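Local coordinates for hypothetical protein (Thermotoga maritima, PDB 2NZC), which is of unknown function but probably acts as an ACT-like regulator of the iron-only hydrogenase system, at residues F7-V13 / R76-L82; L27-F31 / A64-L69; D34-V39 / I51-T57. All coordinates share one frame; numbering follows the deposited sequence.

Contact 1 of 3, residues F7-V13 / R76-L82; sequences FYILTIV and RVKTVPL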
loop_
_atom_site.group_PDB
_atom_site.type_symbol
_atom_site.label_atom_id
_atom_site.label_comp_id
_atom_site.label_asym_id
_atom_site.label_seq_id
_atom_site.Cartn_x
_atom_site.Cartn_y
_atom_site.Cartn_z
ATOM N N PHE D 7 2.555 5.764 17.339
ATOM C CA PHE D 7 1.989 5.459 16.054
ATOM C C PHE D 7 0.505 5.803 15.986
ATOM O O PHE D 7 -0.267 5.542 16.923
ATOM C CB PHE D 7 2.174 3.971 15.720
ATOM C CG PHE D 7 3.584 3.587 15.424
ATOM C CD1 PHE D 7 4.455 3.271 16.455
ATOM C CD2 PHE D 7 4.033 3.501 14.108
ATOM C CE1 PHE D 7 5.782 2.899 16.199
ATOM C CE2 PHE D 7 5.367 3.128 13.841
ATOM C CZ PHE D 7 6.236 2.839 14.899
ATOM N N TYR D 8 0.122 6.343 14.843
ATOM C CA TYR D 8 -1.260 6.665 14.551
ATOM C C TYR D 8 -1.575 6.174 13.181
ATOM O O TYR D 8 -0.700 6.170 12.276
ATOM C CB TYR D 8 -1.508 8.183 14.616
ATOM C CG TYR D 8 -1.261 8.780 15.991
ATOM C CD1 TYR D 8 -2.287 8.885 16.931
ATOM C CD2 TYR D 8 0.000 9.231 16.342
ATOM C CE1 TYR D 8 -2.038 9.420 18.207
ATOM C CE2 TYR D 8 0.265 9.777 17.587
ATOM C CZ TYR D 8 -0.759 9.868 18.514
ATOM O OH TYR D 8 -0.484 10.404 19.737
ATOM N N ILE D 9 -2.834 5.775 13.016
ATOM C CA ILE D 9 -3.388 5.453 11.710
ATOM C C ILE D 9 -4.387 6.559 11.284
ATOM O O ILE D 9 -5.261 6.972 12.080
ATOM C CB ILE D 9 -4.099 4.097 11.785
ATOM C CG1 ILE D 9 -3.082 2.987 12.043
ATOM C CG2 ILE D 9 -4.881 3.831 10.521
ATOM C CD1 ILE D 9 -3.581 1.959 13.025
ATOM N N LEU D 10 -4.279 7.014 10.037
ATOM C CA LEU D 10 -5.230 7.982 9.494
ATOM C C LEU D 10 -5.856 7.440 8.229
ATOM O O LEU D 10 -5.154 6.965 7.326
ATOM C CB LEU D 10 -4.524 9.288 9.164
ATOM C CG LEU D 10 -4.624 10.324 10.268
ATOM C CD1 LEU D 10 -3.501 10.030 11.206
ATOM C CD2 LEU D 10 -4.469 11.707 9.669
ATOM N N THR D 11 -7.174 7.486 8.181
ATOM C CA THR D 11 -7.887 7.223 6.943
ATOM C C THR D 11 -8.582 8.497 6.503
ATOM O O THR D 11 -9.356 9.119 7.274
ATOM C CB THR D 11 -8.916 6.148 7.126
ATOM O OG1 THR D 11 -9.841 6.600 8.119
ATOM C CG2 THR D 11 -8.257 4.898 7.641
ATOM N N ILE D 12 -8.302 8.882 5.265
ATOM C CA ILE D 12 -8.846 10.076 4.661
ATOM C C ILE D 12 -9.686 9.637 3.468
ATOM O O ILE D 12 -9.217 8.869 2.620
ATOM C CB ILE D 12 -7.705 10.975 4.139
ATOM C CG1 ILE D 12 -6.720 11.314 5.276
ATOM C CG2 ILE D 12 -8.247 12.235 3.491
ATOM C CD1 ILE D 12 -5.417 11.830 4.795
ATOM N N VAL D 13 -10.914 10.126 3.390
ATOM C CA VAL D 13 -11.743 9.940 2.199
ATOM C C VAL D 13 -11.954 11.313 1.542
ATOM O O VAL D 13 -12.537 12.224 2.143
ATOM C CB VAL D 13 -13.087 9.257 2.549
ATOM C CG1 VAL D 13 -13.981 9.161 1.338
ATOM C CG2 VAL D 13 -12.822 7.847 3.140
ATOM N N ARG D 76 -13.204 13.721 4.578
ATOM C CA ARG D 76 -13.492 13.137 5.885
ATOM C C ARG D 76 -12.289 12.402 6.378
ATOM O O ARG D 76 -11.677 11.628 5.622
ATOM C CB ARG D 76 -14.653 12.145 5.832
ATOM C CG ARG D 76 -15.965 12.702 5.344
ATOM C CD ARG D 76 -17.104 11.757 5.729
ATOM N NE ARG D 76 -16.698 10.349 5.646
ATOM C CZ ARG D 76 -16.897 9.563 4.589
ATOM N NH1 ARG D 76 -16.484 8.305 4.622
ATOM N NH2 ARG D 76 -17.503 10.026 3.502
ATOM N N VAL D 77 -11.964 12.587 7.647
ATOM C CA VAL D 77 -10.794 11.921 8.188
ATOM C C VAL D 77 -11.083 11.224 9.510
ATOM O O VAL D 77 -11.883 11.693 10.314
ATOM C CB VAL D 77 -9.570 12.875 8.260
ATOM C CG1 VAL D 77 -9.897 14.080 9.085
ATOM C CG2 VAL D 77 -8.302 12.120 8.766
ATOM N N LYS D 78 -10.452 10.079 9.707
ATOM C CA LYS D 78 -10.585 9.348 10.942
ATOM C C LYS D 78 -9.180 9.070 11.433
ATOM O O LYS D 78 -8.355 8.495 10.705
ATOM C CB LYS D 78 -11.347 8.045 10.704
ATOM C CG LYS D 78 -11.664 7.228 11.949
ATOM C CD LYS D 78 -12.920 7.767 12.670
ATOM C CE LYS D 78 -13.782 6.638 13.224
ATOM N NZ LYS D 78 -13.942 6.654 14.712
ATOM N N THR D 79 -8.909 9.492 12.661
ATOM C CA THR D 79 -7.577 9.341 13.227
ATOM C C THR D 79 -7.633 8.405 14.417
ATOM O O THR D 79 -8.454 8.603 15.310
ATOM C CB THR D 79 -6.994 10.705 13.656
ATOM O OG1 THR D 79 -6.851 11.555 12.507
ATOM C CG2 THR D 79 -5.637 10.519 14.334
ATOM N N VAL D 80 -6.767 7.388 14.431
ATOM C CA VAL D 80 -6.669 6.484 15.593
ATOM C C VAL D 80 -5.246 6.088 16.023
ATOM O O VAL D 80 -4.428 5.739 15.171
ATOM C CB VAL D 80 -7.475 5.176 15.393
ATOM C CG1 VAL D 80 -8.957 5.478 15.192
ATOM C CG2 VAL D 80 -6.938 4.375 14.254
ATOM N N PRO D 81 -4.972 6.075 17.347
ATOM C CA PRO D 81 -3.656 5.628 17.799
ATOM C C PRO D 81 -3.539 4.119 17.667
ATOM O O PRO D 81 -4.537 3.403 17.804
ATOM C CB PRO D 81 -3.623 5.996 19.290
ATOM C CG PRO D 81 -4.935 6.594 19.629
ATOM C CD PRO D 81 -5.872 6.389 18.477
ATOM N N LEU D 82 -2.325 3.652 17.380
ATOM C CA LEU D 82 -2.005 2.240 17.412
ATOM C C LEU D 82 -2.229 1.708 18.830
ATOM O O LEU D 82 -2.714 0.583 19.003
ATOM C CB LEU D 82 -0.551 2.028 16.979
ATOM C CG LEU D 82 -0.079 0.588 16.757
ATOM C CD1 LEU D 82 -0.720 0.014 15.502
ATOM C CD2 LEU D 82 1.440 0.485 16.697
HETATM O O HOH W 1 -11.784 8.355 6.675
#
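Leu10 and Thr79 run alongside each other across two antiparallel strands, on the face that the helices cover. The hydroxyl of Thr79 rests against the leucine branch point, with OG1 3.4 Å from Leu10 CG. Its methyl CG2 meets Leu10 CD1, while Leu10 CD2 reaches obliquely to Val77 CG2 at 4.0 Å. Thr79 OG1 is also hydrogen-bonded to Ser66 OG of helix 59-69. With an alanine here instead of Leu10, the space beside Thr79 OG1 and Val77 CG2 would probably be left as a gap. Tyr8 is on the same face; its ring atom CD1 comes to 3.6 Å from Pro81 CA. The strands are the inner strand 6-15 and strand 75-81, outermost within this chain, of a four-stranded antiparallel sheet with two helices on one face. This is the βαββαβ arrangement of ACT-like domains. Straight backbone bonds hold the pair, such as Ile9 N to Val80 O at 2.7 Å. Thr11 and Lys78 pair on the other face. Thr11 OG1 sits between its own backbone N and carbonyl carbon (chi1 60°), which sets it 3.3 Å from Lys78 CB. A water donates to Thr11 O at 2.6 Å. At one end, Val13 CB lies over one face of the Arg76 guanidinium, toward its rim. Arg76 NH1 is hydrogen-bonded to Leu82 O of the second subunit. At the other end, Phe7 and Leu82 keep company with their CB atoms 3.6 Å apart, and Leu82 N donates to Phe7 O.

Contact 2 of 3, residues L27-F31 / A64-L69; sequences LLHNF and ALSGKL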
loop_
_atom_site.group_PDB
_atom_site.type_symbol
_atom_site.label_atom_id
_atom_site.label_comp_id
_atom_site.label_asym_id
_atom_site.label_seq_id
_atom_site.Cartn_x
_atom_site.Cartn_y
_atom_site.Cartn_z
ATOM N N LEU D 27 -0.967 19.700 2.317
ATOM C CA LEU D 27 -0.919 19.409 3.739
ATOM C C LEU D 27 -0.012 18.242 4.102
ATOM O O LEU D 27 0.840 18.357 4.995
ATOM C CB LEU D 27 -2.332 19.133 4.257
ATOM C CG LEU D 27 -2.627 19.544 5.696
ATOM C CD1 LEU D 27 -2.076 20.932 5.992
ATOM C CD2 LEU D 27 -4.138 19.504 5.866
ATOM N N LEU D 28 -0.218 17.114 3.435
ATOM C CA LEU D 28 0.588 15.913 3.638
ATOM C C LEU D 28 2.061 16.102 3.244
ATOM O O LEU D 28 2.940 15.506 3.861
ATOM C CB LEU D 28 -0.017 14.735 2.870
ATOM C CG LEU D 28 -1.462 14.386 3.263
ATOM C CD1 LEU D 28 -1.896 13.101 2.581
ATOM C CD2 LEU D 28 -1.664 14.326 4.791
ATOM N N HIS D 29 2.328 16.910 2.218
ATOM C CA HIS D 29 3.699 17.345 1.926
ATOM C C HIS D 29 4.289 18.074 3.144
ATOM O O HIS D 29 5.409 17.787 3.559
ATOM C CB HIS D 29 3.710 18.250 0.689
ATOM C CG HIS D 29 5.010 18.964 0.452
ATOM N ND1 HIS D 29 5.199 20.294 0.771
ATOM C CD2 HIS D 29 6.174 18.539 -0.089
ATOM C CE1 HIS D 29 6.427 20.657 0.437
ATOM N NE2 HIS D 29 7.040 19.608 -0.085
ATOM N N ASN D 30 3.533 19.015 3.718
ATOM C CA ASN D 30 4.011 19.758 4.874
ATOM C C ASN D 30 4.378 18.860 6.042
ATOM O O ASN D 30 5.334 19.131 6.763
ATOM C CB ASN D 30 2.989 20.810 5.335
ATOM C CG ASN D 30 2.818 21.959 4.347
ATOM O OD1 ASN D 30 3.521 22.065 3.330
ATOM N ND2 ASN D 30 1.868 22.836 4.654
ATOM N N PHE D 31 3.608 17.799 6.228
ATOM C CA PHE D 31 3.764 16.886 7.349
ATOM C C PHE D 31 4.490 15.600 6.980
ATOM O O PHE D 31 4.352 14.601 7.688
ATOM C CB PHE D 31 2.380 16.505 7.909
ATOM C CG PHE D 31 1.742 17.576 8.711
ATOM C CD1 PHE D 31 1.022 18.603 8.100
ATOM C CD2 PHE D 31 1.866 17.577 10.088
ATOM C CE1 PHE D 31 0.428 19.600 8.851
ATOM C CE2 PHE D 31 1.281 18.582 10.848
ATOM C CZ PHE D 31 0.553 19.590 10.233
ATOM N N ALA D 64 -2.486 18.839 14.912
ATOM C CA ALA D 64 -2.359 19.867 13.880
ATOM C C ALA D 64 -2.849 19.338 12.538
ATOM O O ALA D 64 -3.611 20.020 11.846
ATOM C CB ALA D 64 -0.897 20.369 13.769
ATOM N N LEU D 65 -2.432 18.118 12.200
ATOM C CA LEU D 65 -2.749 17.500 10.926
ATOM C C LEU D 65 -4.255 17.210 10.797
ATOM O O LEU D 65 -4.891 17.565 9.805
ATOM C CB LEU D 65 -1.930 16.204 10.746
ATOM C CG LEU D 65 -2.131 15.421 9.444
ATOM C CD1 LEU D 65 -1.920 16.321 8.189
ATOM C CD2 LEU D 65 -1.233 14.173 9.388
ATOM N N SER D 66 -4.804 16.554 11.806
ATOM C CA SER D 66 -6.234 16.261 11.906
ATOM C C SER D 66 -7.150 17.498 11.842
ATOM O O SER D 66 -8.165 17.490 11.129
ATOM C CB SER D 66 -6.481 15.473 13.192
ATOM O OG SER D 66 -5.784 14.223 13.102
ATOM N N GLY D 67 -6.788 18.545 12.584
ATOM C CA GLY D 67 -7.540 19.809 12.577
ATOM C C GLY D 67 -7.575 20.386 11.179
ATOM O O GLY D 67 -8.616 20.836 10.712
ATOM N N LYS D 68 -6.431 20.339 10.499
ATOM C CA LYS D 68 -6.289 20.950 9.180
ATOM C C LYS D 68 -7.008 20.177 8.081
ATOM O O LYS D 68 -7.729 20.778 7.275
ATOM C CB LYS D 68 -4.808 21.171 8.841
ATOM C CG LYS D 68 -4.154 22.244 9.712
ATOM C CD LYS D 68 -2.654 22.308 9.477
ATOM C CE LYS D 68 -1.977 23.259 10.454
ATOM N NZ LYS D 68 -2.487 24.655 10.292
ATOM N N LEU D 69 -6.829 18.857 8.053
ATOM C CA LEU D 69 -7.558 18.009 7.116
ATOM C C LEU D 69 -9.068 18.222 7.221
ATOM O O LEU D 69 -9.750 18.371 6.200
ATOM C CB LEU D 69 -7.199 16.519 7.296
ATOM C CG LEU D 69 -5.858 16.072 6.735
ATOM C CD1 LEU D 69 -5.432 14.705 7.282
ATOM C CD2 LEU D 69 -5.826 16.100 5.208
#
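The two helices on one face of an ACT-like sheet meet here, where the last turn of helix 18-30 packs against helix 59-69. Phe31 and Leu65 reach past each other from their two helices. The methyl CD1 of Leu65 lies over one face of the Phe31 ring, 4.0 Å from the ring centroid and 23° off its normal, in a CH-pi contact. With Leu65 CG anti to the backbone N (chi1 -180°) and chi2 at 54°, CD1 comes over the ring. Ala64 CB comes to the ring edge, 3.9 Å from Phe31 CZ. Lys68 CD is also near the ring plane, at the CE1 edge. Phe31 is the first residue to leave helical geometry, and its N still bonds to Leu27 O, closing the last turn. In the βαββαβ fold this helix end leads into strand 35-43. One turn back, Leu27 reaches across to Lys68 and Leu69. Its CD2 is 3.5 Å from Lys68 CB, tighter than usual for two carbons, and 3.9 Å from Leu69 CD2. Leu27 CD1 meets Lys68 CD at 3.8 Å, so the aliphatic part of the lysine lies against the leucine. Leu28 runs crosswise to Leu65, nearer the sheet, with CD2 3.9 Å from Leu65 CD1. That one methyl therefore touches Leu27, Leu28 and Phe31 together. On the sheet side, Leu69 rests on Leu10 and Ile12 of strand 6-15, and Leu28 on Leu53 of strand 48-57.

Contact 3 of 3, residues D34-V39 / I51-T57; sequences DILLRV and IFLVLKT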
loop_
_atom_site.group_PDB
_atom_site.type_symbol
_atom_site.label_atom_id
_atom_site.label_comp_id
_atom_site.label_asym_id
_atom_site.label_seq_id
_atom_site.Cartn_x
_atom_site.Cartn_y
_atom_site.Cartn_z
ATOM N N ASP D 34 6.890 12.815 9.460
ATOM C CA ASP D 34 6.477 11.748 10.363
ATOM C C ASP D 34 5.544 10.759 9.700
ATOM O O ASP D 34 4.951 9.953 10.391
ATOM C CB ASP D 34 5.830 12.295 11.623
ATOM C CG ASP D 34 6.840 12.928 12.592
ATOM O OD1 ASP D 34 8.052 12.604 12.570
ATOM O OD2 ASP D 34 6.401 13.755 13.400
ATOM N N ILE D 35 5.413 10.828 8.378
ATOM C CA ILE D 35 4.588 9.855 7.651
ATOM C C ILE D 35 5.449 8.632 7.322
ATOM O O ILE D 35 6.491 8.751 6.687
ATOM C CB ILE D 35 3.953 10.444 6.371
ATOM C CG1 ILE D 35 2.869 11.471 6.738
ATOM C CG2 ILE D 35 3.236 9.292 5.549
ATOM C CD1 ILE D 35 2.265 12.253 5.518
ATOM N N LEU D 36 5.037 7.459 7.772
ATOM C CA LEU D 36 5.839 6.266 7.478
ATOM C C LEU D 36 5.307 5.469 6.311
ATOM O O LEU D 36 6.000 4.600 5.776
ATOM C CB LEU D 36 5.950 5.370 8.719
ATOM C CG LEU D 36 6.477 6.042 9.971
ATOM C CD1 LEU D 36 6.440 5.030 11.140
ATOM C CD2 LEU D 36 7.875 6.527 9.716
ATOM N N LEU D 37 4.051 5.726 5.955
ATOM C CA LEU D 37 3.399 4.956 4.908
ATOM C C LEU D 37 2.247 5.756 4.371
ATOM O O LEU D 37 1.492 6.367 5.143
ATOM C CB LEU D 37 2.914 3.579 5.447
ATOM C CG LEU D 37 2.152 2.714 4.429
ATOM C CD1 LEU D 37 3.100 2.320 3.258
ATOM C CD2 LEU D 37 1.467 1.450 5.024
ATOM N N ARG D 38 2.122 5.788 3.044
ATOM C CA ARG D 38 0.952 6.443 2.420
ATOM C C ARG D 38 0.450 5.537 1.297
ATOM O O ARG D 38 1.246 5.099 0.440
ATOM C CB ARG D 38 1.305 7.832 1.868
ATOM C CG ARG D 38 0.118 8.530 1.112
ATOM C CD ARG D 38 0.459 10.020 0.819
ATOM N NE ARG D 38 -0.559 10.688 -0.011
ATOM C CZ ARG D 38 -0.452 11.940 -0.477
ATOM N NH1 ARG D 38 0.620 12.683 -0.196
ATOM N NH2 ARG D 38 -1.409 12.451 -1.243
ATOM N N VAL D 39 -0.839 5.225 1.337
ATOM C CA VAL D 39 -1.490 4.445 0.257
ATOM C C VAL D 39 -2.675 5.250 -0.253
ATOM O O VAL D 39 -3.546 5.621 0.530
ATOM C CB VAL D 39 -2.010 3.124 0.794
ATOM C CG1 VAL D 39 -2.632 2.254 -0.345
ATOM C CG2 VAL D 39 -0.902 2.395 1.561
ATOM N N ILE D 51 -7.210 7.502 1.167
ATOM C CA ILE D 51 -5.773 7.585 1.518
ATOM C C ILE D 51 -5.615 7.011 2.922
ATOM O O ILE D 51 -6.369 7.401 3.849
ATOM C CB ILE D 51 -5.212 9.048 1.525
ATOM C CG1 ILE D 51 -5.383 9.713 0.181
ATOM C CG2 ILE D 51 -3.700 9.058 1.860
ATOM C CD1 ILE D 51 -5.306 11.286 0.209
ATOM N N PHE D 52 -4.679 6.075 3.062
ATOM C CA PHE D 52 -4.323 5.509 4.341
ATOM C C PHE D 52 -2.950 6.037 4.679
ATOM O O PHE D 52 -2.059 6.024 3.813
ATOM C CB PHE D 52 -4.182 3.983 4.265
ATOM C CG PHE D 52 -5.427 3.245 3.821
ATOM C CD1 PHE D 52 -6.483 3.052 4.693
ATOM C CD2 PHE D 52 -5.484 2.645 2.566
ATOM C CE1 PHE D 52 -7.607 2.320 4.299
ATOM C CE2 PHE D 52 -6.618 1.918 2.178
ATOM C CZ PHE D 52 -7.650 1.768 3.042
ATOM N N LEU D 53 -2.765 6.455 5.938
ATOM C CA LEU D 53 -1.458 6.924 6.447
ATOM C C LEU D 53 -1.128 6.212 7.754
ATOM O O LEU D 53 -2.023 5.936 8.580
ATOM C CB LEU D 53 -1.510 8.450 6.745
ATOM C CG LEU D 53 -1.926 9.406 5.614
ATOM C CD1 LEU D 53 -1.969 10.806 6.143
ATOM C CD2 LEU D 53 -0.885 9.397 4.518
ATOM N N VAL D 54 0.150 5.890 7.922
ATOM C CA VAL D 54 0.718 5.522 9.228
ATOM C C VAL D 54 1.707 6.642 9.575
ATOM O O VAL D 54 2.541 7.013 8.739
ATOM C CB VAL D 54 1.456 4.146 9.191
ATOM C CG1 VAL D 54 2.020 3.819 10.618
ATOM C CG2 VAL D 54 0.480 3.043 8.752
ATOM N N LEU D 55 1.595 7.198 10.786
ATOM C CA LEU D 55 2.525 8.212 11.234
ATOM C C LEU D 55 3.120 7.717 12.510
ATOM O O LEU D 55 2.485 6.948 13.232
ATOM C CB LEU D 55 1.810 9.536 11.527
ATOM C CG LEU D 55 1.357 10.313 10.285
ATOM C CD1 LEU D 55 -0.073 9.977 9.937
ATOM C CD2 LEU D 55 1.553 11.798 10.538
ATOM N N LYS D 56 4.348 8.129 12.786
ATOM C CA LYS D 56 4.864 8.018 14.140
ATOM C C LYS D 56 5.221 9.435 14.561
ATOM O O LYS D 56 6.152 10.027 14.035
ATOM C CB LYS D 56 6.072 7.097 14.221
ATOM C CG LYS D 56 6.465 6.776 15.673
ATOM C CD LYS D 56 7.739 5.977 15.741
ATOM C CE LYS D 56 8.194 5.800 17.174
ATOM N NZ LYS D 56 9.667 5.598 17.200
ATOM N N THR D 57 4.452 10.001 15.481
ATOM C CA THR D 57 4.597 11.417 15.740
ATOM C C THR D 57 4.113 11.816 17.129
ATOM O O THR D 57 3.748 10.969 17.943
ATOM C CB THR D 57 3.942 12.276 14.620
ATOM O OG1 THR D 57 4.461 13.612 14.709
ATOM C CG2 THR D 57 2.451 12.300 14.750
#
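Strands 35-39 and 51-57 run antiparallel at 173°, and a classic beta bulge shifts their register where Leu36 and Leu37 both face Val54. Leu36 N donates to Val54 O at 2.7 Å, and Leu37 N adds a weak bond to the same oxygen. Beyond the bulge, Val39 and Phe52 form a hydrogen-bonded pair. On the face toward the helices, Arg38 and Leu53 lie alongside each other. CG of Arg38 is anti to the backbone N (chi1 176°), and the chain stays extended to NE. Its aliphatic part therefore runs past Leu53 CD2, 3.7 Å from Arg38 CG, and past Ile51 CG2. Arg38 NH2 is hydrogen-bonded to Asn25 of helix 18-30, and the arginine side chain comes within about 3 Å of a bound acetic acid, probably from the crystallisation liquor. Ile35 and Leu55 are also neighbours on this face, with Ile35 CG1 4.0 Å from Leu55 CG. These are the two strands of the beta hairpin in the ACT-like βαββαβ fold. On the opposite face, Val39 CB approaches the Phe52 ring at its edge, 3.9 Å from Phe52 CD2. Leu37 and Val54 meet at a slant, their CB atoms 4.1 Å apart. Leu36 CD1 touches Lys56 CB at 3.7 Å. The second subunit takes up two of these side chains: its Phe52 stacks on the Phe52 ring, and its Glu45 forms a salt bridge with Lys56 NZ. Arg38 and Val39 also pair with a strand of the third subunit, which carries the sheet across that interface.

Contacts 1 and 3 belong to one sheet, with centres 9 Å apart. The bonds Leu10 O to Leu53 N and Ile12 N to Ile51 O, each 2.8 Å, join their inner strands. Phe7 CE2 also packs on Leu36 CD1 at 3.5 Å. Contact 2 packs on the helix-covered face of the sheet, about 12 Å from contact 1 and 11 Å from contact 3, centre to centre. Its leucines join the helix layer to the sheet: Leu65 CD2 meets Leu55 CD2 at 3.8 Å. Leu28 CD1 packs on CZ of Arg38, the residue beside the bound acetic acid. Along the chain, contact 3 is nested within contact 2, and contact 2 within contact 1. Contacts 1 and 3 also touch the second subunit.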